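Local coordinates for protein thioredoxin reductase (Streptomyces clavuligerus, PDB 4NTD) that uses bound FAD to form disulfide bonds in natural products such as holomycin, and probably has thioredoxin-disulfide reductase activity, at residues E105-E110 with T121-V125; D147-V151 with V227-V231; W155-H161 with S251-P257; L266-E272 with T287-V292. The contacts are given in a common frame with arbitrary orientation. Where two conformers were deposited one is given. Residues are numbered along the deposited sequence.

Contact 1 (E105-E110 with T121-V125); sequences EVDDVE and TVRLV. With FAD (flavin-adenine dinucleotide), chain C.
Arg123 carries the strongest polar links: its NH1 meets Asp108 OD2 at 2.7 Å in a salt bridge, and its NH2 meets Glu110 OE2 at 2.9 Å in a second. Extended rotamers bring the groups together, Arg123 with m, t, t for its first three chi angles, Asp108 with chi1 t, and Glu110 with t, t; Asp108 OD2 and Glu110 OE2 lie at the guanidinium edge, near its plane. Beneath them strands 106-110 and 121-124 run antiparallel as a beta hairpin, axes 4.7 Å apart at 159°. Glu110 and Thr121 exchange N-to-O bonds of 2.9 Å each way, and Arg123 N donates to Asp108 O at 2.9 Å. Arg123 O accepts from Asp107 N at 2.9 Å and, weakly, from Asp108 N at 3.3 Å, a classic beta bulge with Asp107 at phi/psi -116/-2. Beyond it Val125 N donates to Glu105 O at 2.8 Å. On the face away from the salt bridges, Val106 CG1 touches Val122 CG1 at 3.7 Å, and Val109 pairs with Val122; these branched apolar residues lie against strand 31-36. The backbone of Val106 binds the adenine of FAD, Val106 N to N1A at 3.0 Å and N6A to Val106 O at 2.9 Å. Charge thus serves the accessible face and valine the buried one, while adenine is recognised by main-chain groups independent of side-chain identity.

Contact 2 (D147-V151 with V227-V231); sequences DIPGV and VKRLV
Ile148 and Leu230 supply the side chains that shape this meeting of a loop with the start of strand 227-233. Ile148, chi1 m and chi2 t, directs CB at the strand, so that its CG2 lies 3.8 Å from Arg229 CA and 4.2 Å from Val227 CG1. Leu230, also m, t, reaches back to place CD1 3.9 Å from Val151 CG2 and 3.7 Å from Gly150 C. Pro149 points sideways, its CD 3.3 Å from Lys228 O and its CB 3.9 Å from Arg229 CB. The loop is a type II beta turn from Ile148 to Val151, closed by Val151 N to Ile148 O at 3.1 Å. Pro149 (-52/131) suits the second position. Gly150 (102/-26) suits the third: a CB there would be jammed against the preceding carbonyl O, and would also clash with Leu230 CB. Gly150 is the N-cap of helix 151-154 as well. Arg229, chi1 p, leads its end away to a salt bridge with Glu241, and it shares with Lys228 a classic beta bulge opposite that residue. One hydrogen bond, Leu230 N to Pro149 O at 2.9 Å, crosses between the segments. The join therefore rests on a single, nearly linear polar link, surrounded by aliphatic contacts.

Contact 3 (W155-H161 with S251-P257); sequences WGKDLLH and STVFVVP. With GSH (glutathione), chain B.
This is a buried parallel strand pairing, 159-160 beside 252-254, at the edge of the five-stranded sheet of the second lobe, which probably corresponds to the pyridine-nucleotide domain of related reductases. Leu159 pairs with Val253 (CA-CA 5.0 Å) and Leu160 with Phe254 (4.8 Å). Three backbone bonds hold the register: Val253 N to Asp158 O, 3.0 Å; Leu160 N to Val253 O, 2.9 Å; Val255 N to Leu160 O, 2.9 Å. Leu159 (t, m) brings CD2 to Val253 CG1 at 3.6 Å and CD1 to Val255 CG2 at 4.0 Å, branched aliphatics suiting a buried face. On the other face Leu160 (m, t) sets CB 3.8 Å from Phe254 CE1 in an off-centre CH-pi contact. The edge strand leads to glutathione-binding His161, whose CE1 lies 3.1 Å from glutathione C2; Pro257 CD covers its ring face, 3.8 Å from the centroid. Trp155 CH2 touches Pro257 CG at 4.0 Å and borders FAD. Helix 184-191 covers Phe254, strand 236-242 packs on Val253, and strand 175-178 continues the sheet beyond 252-254.

Contact 4 (L266-E272 with T287-V292); sequences LTALGCE and TSVPGV
A helix C-terminus closed by a Schellman motif packs here on an ST turn and the type II beta turn that follows. Ser288, Val289 and Val292 have the most surface covered. Ser288, with chi1 p, points its hydroxyl at the residues following helix 264-269, where Glu272 N donates to Ser288 OG at 2.8 Å; the short serine side chain puts a hydroxyl acceptor close to its backbone, where this amide lies. Val289, chi1 t, presses CG2 against Leu269 O at 3.5 Å and Cys271 SG at 3.7 Å. Val292, also t, sets CG1 3.7 Å from Leu266 CD2 and CG2 4.1 Å from Leu269 CD1, so that aliphatic branches and a thiol fill a mostly apolar seam. Gly270 (phi/psi 93/19) is the first residue to leave helical angles; a CB there would be jammed against the preceding carbonyl O, which suits glycine. Gly270 N returns to Thr267 O at 3.0 Å and Cys271 N to Leu266 O at 3.1 Å. In the other segment, Thr287 OG1 accepts from Val289 N at 3.3 Å and donates to Val292 O at 2.8 Å, and Pro290 and Gly291 make the Val289-Val292 turn, entering strand 292-294. One water links Gly270 O, 3.0 Å away, with Ser288 OG at 2.7 Å.

In the fold
The four contacts form two well-separated clusters. Contacts 1 and 4, centres about 15 Å apart, belong to the FAD-binding part, where Leu269 CD2 of contact 4 touches Val109 O of contact 1 at 3.5 Å. Contacts 2 and 3, centres about 11 Å apart, belong to the second lobe, probably equivalent to the pyridine-nucleotide domain of related reductases, and meet through Leu159 with Leu230 and Val151. Centres in different clusters lie 34 to 39 Å apart. Along the chain contact 1 closes first, the segments of contacts 2 and 3 alternate, and contact 4 follows, so the chain leaves the FAD part, builds the second lobe and returns, with FAD reaching from contact 1 towards contact 3.

Contact 1 (E105-E110 with T121-V125)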
# COMPACT_ATOMS: atom_id res chain seq x y z
N GLU A 105 9.25 -15.78 -18.87
CA GLU A 105 7.84 -16.02 -18.56
C GLU A 105 7.68 -17.33 -17.81
O GLU A 105 8.08 -18.39 -18.30
CB GLU A 105 7.00 -16.04 -19.84
CG GLU A 105 5.51 -16.22 -19.59
CD GLU A 105 4.67 -16.21 -20.85
OE1 GLU A 105 5.16 -15.82 -21.93
OE2 GLU A 105 3.48 -16.61 -20.77
N VAL A 106 7.10 -17.26 -16.62
CA VAL A 106 6.75 -18.46 -15.86
C VAL A 106 5.48 -19.04 -16.46
O VAL A 106 4.48 -18.33 -16.61
CB VAL A 106 6.52 -18.15 -14.37
CG1 VAL A 106 6.07 -19.40 -13.62
CG2 VAL A 106 7.78 -17.57 -13.74
N ASP A 107 5.50 -20.33 -16.81
CA ASP A 107 4.30 -20.98 -17.33
C ASP A 107 3.76 -22.11 -16.44
O ASP A 107 2.72 -22.68 -16.75
CB ASP A 107 4.51 -21.45 -18.77
CG ASP A 107 5.37 -22.69 -18.86
OD1 ASP A 107 6.18 -22.96 -17.94
OD2 ASP A 107 5.25 -23.41 -19.88
N ASP A 108 4.44 -22.41 -15.34
CA ASP A 108 3.93 -23.39 -14.37
C ASP A 108 4.55 -23.21 -12.99
O ASP A 108 5.74 -22.90 -12.87
CB ASP A 108 4.19 -24.82 -14.87
CG ASP A 108 3.49 -25.87 -14.02
OD1 ASP A 108 2.31 -25.68 -13.68
OD2 ASP A 108 4.12 -26.89 -13.71
N VAL A 109 3.73 -23.40 -11.96
CA VAL A 109 4.19 -23.49 -10.58
C VAL A 109 3.53 -24.72 -9.95
O VAL A 109 2.30 -24.83 -9.95
CB VAL A 109 3.84 -22.24 -9.76
CG1 VAL A 109 4.40 -22.34 -8.34
CG2 VAL A 109 4.36 -20.98 -10.44
N GLU A 110 4.34 -25.63 -9.42
CA GLU A 110 3.85 -26.87 -8.82
C GLU A 110 4.26 -26.96 -7.35
O GLU A 110 5.42 -26.72 -7.01
CB GLU A 110 4.39 -28.09 -9.57
CG GLU A 110 3.88 -29.43 -9.06
CD GLU A 110 4.27 -30.60 -9.95
OE1 GLU A 110 3.67 -31.68 -9.81
OE2 GLU A 110 5.19 -30.44 -10.79
N THR A 121 8.11 -25.83 -7.37
CA THR A 121 8.91 -25.82 -8.59
C THR A 121 8.32 -24.79 -9.54
O THR A 121 7.14 -24.89 -9.90
CB THR A 121 8.94 -27.20 -9.27
OG1 THR A 121 9.47 -28.17 -8.36
CG2 THR A 121 9.82 -27.17 -10.52
N VAL A 122 9.13 -23.81 -9.93
CA VAL A 122 8.72 -22.76 -10.86
C VAL A 122 9.37 -23.07 -12.21
O VAL A 122 10.59 -23.22 -12.28
CB VAL A 122 9.16 -21.38 -10.36
CG1 VAL A 122 8.81 -20.29 -11.37
CG2 VAL A 122 8.51 -21.08 -9.01
N ARG A 123 8.56 -23.16 -13.26
CA ARG A 123 9.04 -23.52 -14.59
C ARG A 123 8.79 -22.39 -15.58
O ARG A 123 7.70 -21.82 -15.63
CB ARG A 123 8.35 -24.81 -15.07
CG ARG A 123 8.59 -26.01 -14.16
CD ARG A 123 7.93 -27.28 -14.67
NE ARG A 123 8.22 -28.42 -13.80
CZ ARG A 123 7.35 -28.95 -12.94
NH1 ARG A 123 6.13 -28.45 -12.83
NH2 ARG A 123 7.71 -29.99 -12.19
N LEU A 124 9.82 -22.06 -16.37
CA LEU A 124 9.75 -20.99 -17.36
C LEU A 124 9.51 -21.55 -18.76
O LEU A 124 9.87 -22.70 -19.05
CB LEU A 124 11.05 -20.18 -17.39
CG LEU A 124 11.26 -19.10 -16.33
CD1 LEU A 124 11.29 -19.69 -14.93
CD2 LEU A 124 12.54 -18.33 -16.62
N VAL A 125 8.93 -20.72 -19.62
CA VAL A 125 8.86 -21.02 -21.05
C VAL A 125 10.30 -21.19 -21.54
O VAL A 125 11.15 -20.34 -21.27
CB VAL A 125 8.16 -19.90 -21.84
CG1 VAL A 125 8.20 -20.20 -23.34
CG2 VAL A 125 6.72 -19.73 -21.38
PA FAD C . 2.36 -4.52 -13.33
O1A FAD C . 2.98 -3.17 -13.07
O2A FAD C . 1.48 -4.68 -14.54
O5B FAD C . 3.54 -5.60 -13.42
C5B FAD C . 3.24 -6.97 -13.64
C4B FAD C . 4.48 -7.63 -14.24
O4B FAD C . 4.30 -9.04 -14.25
C3B FAD C . 4.73 -7.20 -15.68
O3B FAD C . 6.03 -6.61 -15.82
C2B FAD C . 4.60 -8.48 -16.49
O2B FAD C . 5.53 -8.54 -17.57
C1B FAD C . 4.87 -9.55 -15.45
N9A FAD C . 4.30 -10.89 -15.72
C8A FAD C . 3.01 -11.19 -15.95
N7A FAD C . 2.85 -12.52 -16.12
C5A FAD C . 4.05 -13.10 -15.98
C6A FAD C . 4.60 -14.47 -16.04
N6A FAD C . 3.78 -15.52 -16.29
N1A FAD C . 5.93 -14.63 -15.84
C2A FAD C . 6.75 -13.59 -15.59
N3A FAD C . 6.32 -12.32 -15.53
C4A FAD C . 5.01 -12.02 -15.71
N1 FAD C . -1.21 3.88 -11.84
C2 FAD C . -0.73 4.94 -11.16
O2 FAD C . -0.57 4.82 -9.93
N3 FAD C . -0.42 6.11 -11.76
C4 FAD C . -0.56 6.29 -13.08
O4 FAD C . -0.27 7.38 -13.61
C4X FAD C . -1.08 5.17 -13.90
N5 FAD C . -1.26 5.26 -15.25
C5X FAD C . -1.75 4.20 -15.95
C6 FAD C . -1.92 4.32 -17.33
C7 FAD C . -2.42 3.26 -18.08
C7M FAD C . -2.60 3.41 -19.57
C8 FAD C . -2.76 1.98 -17.41
C8M FAD C . -3.31 0.82 -18.20
C9 FAD C . -2.59 1.85 -16.03
C9A FAD C . -2.10 2.91 -15.27
N10 FAD C . -1.91 2.81 -13.87
C10 FAD C . -1.40 3.92 -13.18
C1' FAD C . -2.21 1.59 -13.10
C2' FAD C . -0.95 0.73 -13.05
O2' FAD C . -0.74 0.12 -14.33
C3' FAD C . -1.06 -0.37 -11.99
O3' FAD C . -1.35 0.23 -10.72
C4' FAD C . 0.21 -1.20 -11.84
O4' FAD C . 0.70 -1.64 -13.12
C5' FAD C . -0.02 -2.44 -10.98
O5' FAD C . 1.24 -2.96 -10.58
P FAD C . 1.52 -4.54 -10.51
O1P FAD C . 0.33 -5.22 -9.90
O2P FAD C . 2.90 -4.72 -9.93
O3P FAD C . 1.49 -5.03 -12.06
O HOH W 1 10.90 -17.53 -20.55

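Contact 2 (D147-V151 with V227-V231)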
# COMPACT_ATOMS: atom_id res chain seq x y z
N ASP A 147 -12.82 -3.52 -29.85
CA ASP A 147 -12.27 -3.64 -31.20
C ASP A 147 -12.87 -2.55 -32.10
O ASP A 147 -13.74 -2.82 -32.93
CB ASP A 147 -12.54 -5.04 -31.76
CG ASP A 147 -11.81 -5.31 -33.07
OD1 ASP A 147 -10.82 -4.61 -33.37
OD2 ASP A 147 -12.23 -6.23 -33.79
N ILE A 148 -12.38 -1.33 -31.91
CA ILE A 148 -12.80 -0.16 -32.69
C ILE A 148 -11.53 0.48 -33.25
O ILE A 148 -10.58 0.71 -32.50
CB ILE A 148 -13.56 0.85 -31.81
CG1 ILE A 148 -14.90 0.26 -31.37
CG2 ILE A 148 -13.78 2.16 -32.56
CD1 ILE A 148 -15.59 1.02 -30.25
N PRO A 149 -11.51 0.78 -34.57
CA PRO A 149 -10.31 1.39 -35.16
C PRO A 149 -9.84 2.64 -34.42
O PRO A 149 -10.64 3.53 -34.13
CB PRO A 149 -10.77 1.73 -36.58
CG PRO A 149 -11.82 0.73 -36.89
CD PRO A 149 -12.52 0.45 -35.59
N GLY A 150 -8.54 2.69 -34.13
CA GLY A 150 -7.93 3.81 -33.41
C GLY A 150 -7.68 3.54 -31.94
O GLY A 150 -6.78 4.14 -31.35
N VAL A 151 -8.45 2.63 -31.34
CA VAL A 151 -8.37 2.38 -29.90
C VAL A 151 -7.00 1.85 -29.48
O VAL A 151 -6.40 2.36 -28.53
CB VAL A 151 -9.50 1.42 -29.43
CG1 VAL A 151 -9.25 0.91 -28.02
CG2 VAL A 151 -10.84 2.13 -29.50
N VAL A 227 -20.45 3.57 -32.80
CA VAL A 227 -19.16 4.23 -32.98
C VAL A 227 -18.36 3.44 -34.02
O VAL A 227 -18.16 2.24 -33.86
CB VAL A 227 -18.38 4.29 -31.64
CG1 VAL A 227 -16.98 4.85 -31.86
CG2 VAL A 227 -19.13 5.12 -30.62
N LYS A 228 -17.92 4.14 -35.07
CA LYS A 228 -17.19 3.50 -36.16
C LYS A 228 -15.68 3.50 -35.92
O LYS A 228 -15.02 2.48 -36.11
CB LYS A 228 -17.51 4.21 -37.48
CG LYS A 228 -16.92 3.53 -38.72
CD LYS A 228 -17.21 4.32 -39.98
CE LYS A 228 -16.30 3.87 -41.12
NZ LYS A 228 -16.76 4.36 -42.45
N ARG A 229 -15.14 4.65 -35.52
CA ARG A 229 -13.69 4.81 -35.34
C ARG A 229 -13.37 6.03 -34.49
O ARG A 229 -14.20 6.93 -34.33
CB ARG A 229 -12.99 4.96 -36.70
CG ARG A 229 -13.20 6.31 -37.38
CD ARG A 229 -12.43 6.43 -38.70
NE ARG A 229 -12.83 7.62 -39.45
CZ ARG A 229 -12.04 8.65 -39.72
NH1 ARG A 229 -10.77 8.65 -39.31
NH2 ARG A 229 -12.50 9.69 -40.40
N LEU A 230 -12.15 6.05 -33.96
CA LEU A 230 -11.60 7.26 -33.36
C LEU A 230 -10.92 8.01 -34.51
O LEU A 230 -10.25 7.40 -35.34
CB LEU A 230 -10.57 6.92 -32.29
CG LEU A 230 -11.05 6.07 -31.11
CD1 LEU A 230 -9.92 5.90 -30.11
CD2 LEU A 230 -12.27 6.69 -30.45
N VAL A 231 -11.12 9.32 -34.56
CA VAL A 231 -10.51 10.16 -35.59
C VAL A 231 -9.20 10.74 -35.06
O VAL A 231 -9.19 11.46 -34.07
CB VAL A 231 -11.45 11.30 -36.03
CG1 VAL A 231 -10.82 12.11 -37.15
CG2 VAL A 231 -12.80 10.74 -36.46

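Contact 3 (W155-H161 with S251-P257)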
# COMPACT_ATOMS: atom_id res chain seq x y z
N TRP A 155 -4.26 4.07 -27.16
CA TRP A 155 -4.26 3.58 -25.77
C TRP A 155 -3.06 4.12 -24.99
O TRP A 155 -1.91 3.98 -25.43
CB TRP A 155 -4.27 2.05 -25.76
CG TRP A 155 -4.17 1.38 -24.41
CD1 TRP A 155 -3.18 0.53 -23.99
CD2 TRP A 155 -5.12 1.44 -23.33
NE1 TRP A 155 -3.44 0.08 -22.72
CE2 TRP A 155 -4.63 0.63 -22.29
CE3 TRP A 155 -6.33 2.12 -23.14
CZ2 TRP A 155 -5.30 0.47 -21.07
CZ3 TRP A 155 -7.00 1.96 -21.93
CH2 TRP A 155 -6.48 1.14 -20.91
N GLY A 156 -3.33 4.76 -23.85
CA GLY A 156 -2.28 5.34 -23.01
C GLY A 156 -1.88 6.77 -23.37
O GLY A 156 -1.15 7.42 -22.61
N LYS A 157 -2.35 7.26 -24.52
CA LYS A 157 -2.08 8.62 -24.96
C LYS A 157 -3.33 9.49 -24.75
O LYS A 157 -3.35 10.32 -23.85
CB LYS A 157 -1.64 8.63 -26.43
CG LYS A 157 -0.33 7.90 -26.68
CD LYS A 157 0.02 7.87 -28.16
CE LYS A 157 1.27 7.04 -28.42
NZ LYS A 157 1.86 7.35 -29.75
N ASP A 158 -4.35 9.28 -25.58
CA ASP A 158 -5.62 10.00 -25.45
C ASP A 158 -6.86 9.09 -25.59
O ASP A 158 -7.99 9.58 -25.67
CB ASP A 158 -5.68 11.19 -26.41
CG ASP A 158 -5.15 10.87 -27.80
OD1 ASP A 158 -4.62 11.79 -28.46
OD2 ASP A 158 -5.25 9.70 -28.22
N LEU A 159 -6.63 7.77 -25.63
CA LEU A 159 -7.67 6.78 -25.35
C LEU A 159 -7.25 6.14 -24.04
O LEU A 159 -6.23 5.45 -23.98
CB LEU A 159 -7.78 5.75 -26.49
CG LEU A 159 -8.95 4.76 -26.50
CD1 LEU A 159 -8.80 3.67 -25.45
CD2 LEU A 159 -10.30 5.45 -26.36
N LEU A 160 -8.02 6.39 -22.98
CA LEU A 160 -7.58 6.11 -21.61
C LEU A 160 -8.65 5.40 -20.80
O LEU A 160 -9.78 5.22 -21.26
CB LEU A 160 -7.21 7.44 -20.93
CG LEU A 160 -6.18 8.31 -21.66
CD1 LEU A 160 -6.13 9.71 -21.06
CD2 LEU A 160 -4.81 7.66 -21.63
N HIS A 161 -8.30 4.98 -19.59
CA HIS A 161 -9.27 4.39 -18.68
C HIS A 161 -9.35 5.12 -17.34
O HIS A 161 -10.42 5.57 -16.94
CB HIS A 161 -8.96 2.90 -18.45
CG HIS A 161 -9.63 2.33 -17.23
ND1 HIS A 161 -8.92 1.72 -16.22
CD2 HIS A 161 -10.93 2.30 -16.86
CE1 HIS A 161 -9.76 1.33 -15.28
NE2 HIS A 161 -10.99 1.67 -15.64
N SER A 251 -11.20 15.78 -27.26
CA SER A 251 -9.74 15.77 -27.11
C SER A 251 -9.24 14.45 -26.51
O SER A 251 -8.12 14.02 -26.79
CB SER A 251 -9.28 16.94 -26.24
OG SER A 251 -9.62 16.72 -24.88
N THR A 252 -10.08 13.83 -25.68
CA THR A 252 -9.72 12.62 -24.95
C THR A 252 -10.94 11.72 -24.83
O THR A 252 -12.05 12.20 -24.57
CB THR A 252 -9.21 12.96 -23.53
OG1 THR A 252 -8.29 14.05 -23.60
CG2 THR A 252 -8.52 11.76 -22.89
N VAL A 253 -10.75 10.41 -25.02
CA VAL A 253 -11.84 9.44 -24.90
C VAL A 253 -11.46 8.38 -23.88
O VAL A 253 -10.32 7.92 -23.84
CB VAL A 253 -12.18 8.81 -26.27
CG1 VAL A 253 -13.16 7.65 -26.11
CG2 VAL A 253 -12.77 9.86 -27.20
N PHE A 254 -12.43 8.01 -23.04
CA PHE A 254 -12.23 7.00 -22.00
C PHE A 254 -13.07 5.75 -22.28
O PHE A 254 -14.15 5.82 -22.86
CB PHE A 254 -12.59 7.57 -20.63
CG PHE A 254 -11.59 8.55 -20.09
CD1 PHE A 254 -10.65 8.15 -19.14
CD2 PHE A 254 -11.58 9.87 -20.52
CE1 PHE A 254 -9.73 9.06 -18.64
CE2 PHE A 254 -10.66 10.77 -20.02
CZ PHE A 254 -9.73 10.37 -19.08
N VAL A 255 -12.54 4.61 -21.85
CA VAL A 255 -13.26 3.34 -21.88
C VAL A 255 -13.07 2.63 -20.55
O VAL A 255 -12.13 2.94 -19.80
CB VAL A 255 -12.77 2.42 -23.02
CG1 VAL A 255 -13.00 3.08 -24.37
CG2 VAL A 255 -11.30 2.05 -22.85
N VAL A 256 -13.96 1.70 -20.24
CA VAL A 256 -13.76 0.76 -19.16
C VAL A 256 -13.43 -0.58 -19.81
O VAL A 256 -14.32 -1.27 -20.31
CB VAL A 256 -15.00 0.61 -18.26
CG1 VAL A 256 -14.73 -0.38 -17.13
CG2 VAL A 256 -15.40 1.97 -17.68
N PRO A 257 -12.13 -0.95 -19.83
CA PRO A 257 -11.78 -2.24 -20.43
C PRO A 257 -12.32 -3.42 -19.63
O PRO A 257 -12.69 -3.25 -18.46
CB PRO A 257 -10.24 -2.26 -20.37
CG PRO A 257 -9.83 -0.85 -20.11
CD PRO A 257 -10.95 -0.24 -19.33
N1 GSH B . -12.75 0.45 -10.01
CA1 GSH B . -13.76 1.50 -10.12
C1 GSH B . -15.10 0.92 -9.62
O11 GSH B . -15.76 0.24 -10.44
O12 GSH B . -15.43 1.16 -8.43
CB1 GSH B . -14.00 1.90 -11.56
CG1 GSH B . -13.74 3.39 -11.80
CD1 GSH B . -12.24 3.66 -11.66
OE1 GSH B . -11.77 4.18 -10.65
N2 GSH B . -11.55 3.39 -12.77
CA2 GSH B . -10.10 3.54 -12.87
C2 GSH B . -9.49 2.32 -12.32
O2 GSH B . -10.12 1.28 -12.09
CB2 GSH B . -9.49 4.46 -11.81
SG2 GSH B . -8.34 5.82 -12.27
N3 GSH B . -8.25 2.59 -11.98
CA3 GSH B . -7.49 1.68 -11.23
C3 GSH B . -6.22 1.11 -11.91
O31 GSH B . -5.73 1.69 -13.05
O32 GSH B . -5.57 0.13 -11.36

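Contact 4 (L266-E272 with T287-V292)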
# COMPACT_ATOMS: atom_id res chain seq x y z
N LEU A 266 -2.20 -19.12 -10.17
CA LEU A 266 -2.87 -19.24 -8.87
C LEU A 266 -4.02 -20.24 -8.94
O LEU A 266 -4.17 -21.08 -8.05
CB LEU A 266 -3.37 -17.87 -8.41
CG LEU A 266 -2.27 -16.83 -8.17
CD1 LEU A 266 -2.86 -15.43 -8.06
CD2 LEU A 266 -1.46 -17.17 -6.93
N THR A 267 -4.81 -20.17 -10.01
CA THR A 267 -5.89 -21.14 -10.23
C THR A 267 -5.35 -22.57 -10.31
O THR A 267 -5.92 -23.48 -9.71
CB THR A 267 -6.68 -20.80 -11.51
OG1 THR A 267 -7.25 -19.49 -11.39
CG2 THR A 267 -7.80 -21.81 -11.75
N ALA A 268 -4.25 -22.75 -11.04
CA ALA A 268 -3.64 -24.08 -11.20
C ALA A 268 -3.10 -24.64 -9.88
O ALA A 268 -3.08 -25.86 -9.68
CB ALA A 268 -2.53 -24.03 -12.24
N LEU A 269 -2.67 -23.76 -8.98
CA LEU A 269 -2.22 -24.16 -7.64
C LEU A 269 -3.38 -24.53 -6.70
O LEU A 269 -3.15 -25.10 -5.63
CB LEU A 269 -1.38 -23.04 -7.00
CG LEU A 269 0.07 -22.93 -7.48
CD1 LEU A 269 0.64 -21.55 -7.17
CD2 LEU A 269 0.93 -24.02 -6.85
N GLY A 270 -4.60 -24.20 -7.10
CA GLY A 270 -5.79 -24.50 -6.30
C GLY A 270 -6.20 -23.37 -5.37
O GLY A 270 -6.94 -23.60 -4.41
N CYS A 271 -5.72 -22.16 -5.65
CA CYS A 271 -6.08 -20.99 -4.84
C CYS A 271 -7.56 -20.69 -4.99
O CYS A 271 -8.08 -20.63 -6.10
CB CYS A 271 -5.26 -19.76 -5.26
SG CYS A 271 -3.47 -19.92 -5.07
N GLU A 272 -8.25 -20.51 -3.86
CA GLU A 272 -9.69 -20.25 -3.86
C GLU A 272 -10.00 -18.85 -4.38
O GLU A 272 -9.24 -17.91 -4.17
CB GLU A 272 -10.26 -20.44 -2.45
CG GLU A 272 -10.21 -21.88 -1.96
CD GLU A 272 -10.66 -22.05 -0.52
OE1 GLU A 272 -11.17 -21.07 0.08
OE2 GLU A 272 -10.51 -23.16 0.02
N THR A 287 -2.78 -16.29 0.01
CA THR A 287 -3.88 -17.02 -0.62
C THR A 287 -4.28 -18.23 0.23
O THR A 287 -3.73 -18.44 1.30
CB THR A 287 -3.49 -17.50 -2.04
OG1 THR A 287 -2.50 -18.54 -1.94
CG2 THR A 287 -2.96 -16.36 -2.90
N SER A 288 -5.24 -19.01 -0.27
CA SER A 288 -5.68 -20.23 0.43
C SER A 288 -4.66 -21.38 0.35
O SER A 288 -4.81 -22.38 1.06
CB SER A 288 -7.02 -20.70 -0.13
OG SER A 288 -6.89 -21.17 -1.46
N VAL A 289 -3.66 -21.25 -0.51
CA VAL A 289 -2.60 -22.25 -0.63
C VAL A 289 -1.41 -21.82 0.23
O VAL A 289 -0.86 -20.74 0.03
CB VAL A 289 -2.15 -22.42 -2.09
CG1 VAL A 289 -0.97 -23.38 -2.19
CG2 VAL A 289 -3.31 -22.93 -2.94
N PRO A 290 -1.01 -22.67 1.20
CA PRO A 290 0.12 -22.29 2.05
C PRO A 290 1.39 -21.98 1.26
O PRO A 290 1.73 -22.71 0.33
CB PRO A 290 0.32 -23.51 2.96
CG PRO A 290 -1.00 -24.20 2.97
CD PRO A 290 -1.60 -23.96 1.62
N GLY A 291 2.04 -20.88 1.61
CA GLY A 291 3.30 -20.48 0.98
C GLY A 291 3.17 -19.63 -0.28
O GLY A 291 4.18 -19.26 -0.87
N VAL A 292 1.93 -19.32 -0.67
CA VAL A 292 1.67 -18.58 -1.91
C VAL A 292 0.99 -17.24 -1.62
O VAL A 292 -0.15 -17.21 -1.15
CB VAL A 292 0.80 -19.41 -2.88
CG1 VAL A 292 0.52 -18.62 -4.16
CG2 VAL A 292 1.48 -20.73 -3.21
O HOH W 2 -6.86 -23.85 -1.46
O HOH W 3 -6.86 -17.99 -2.49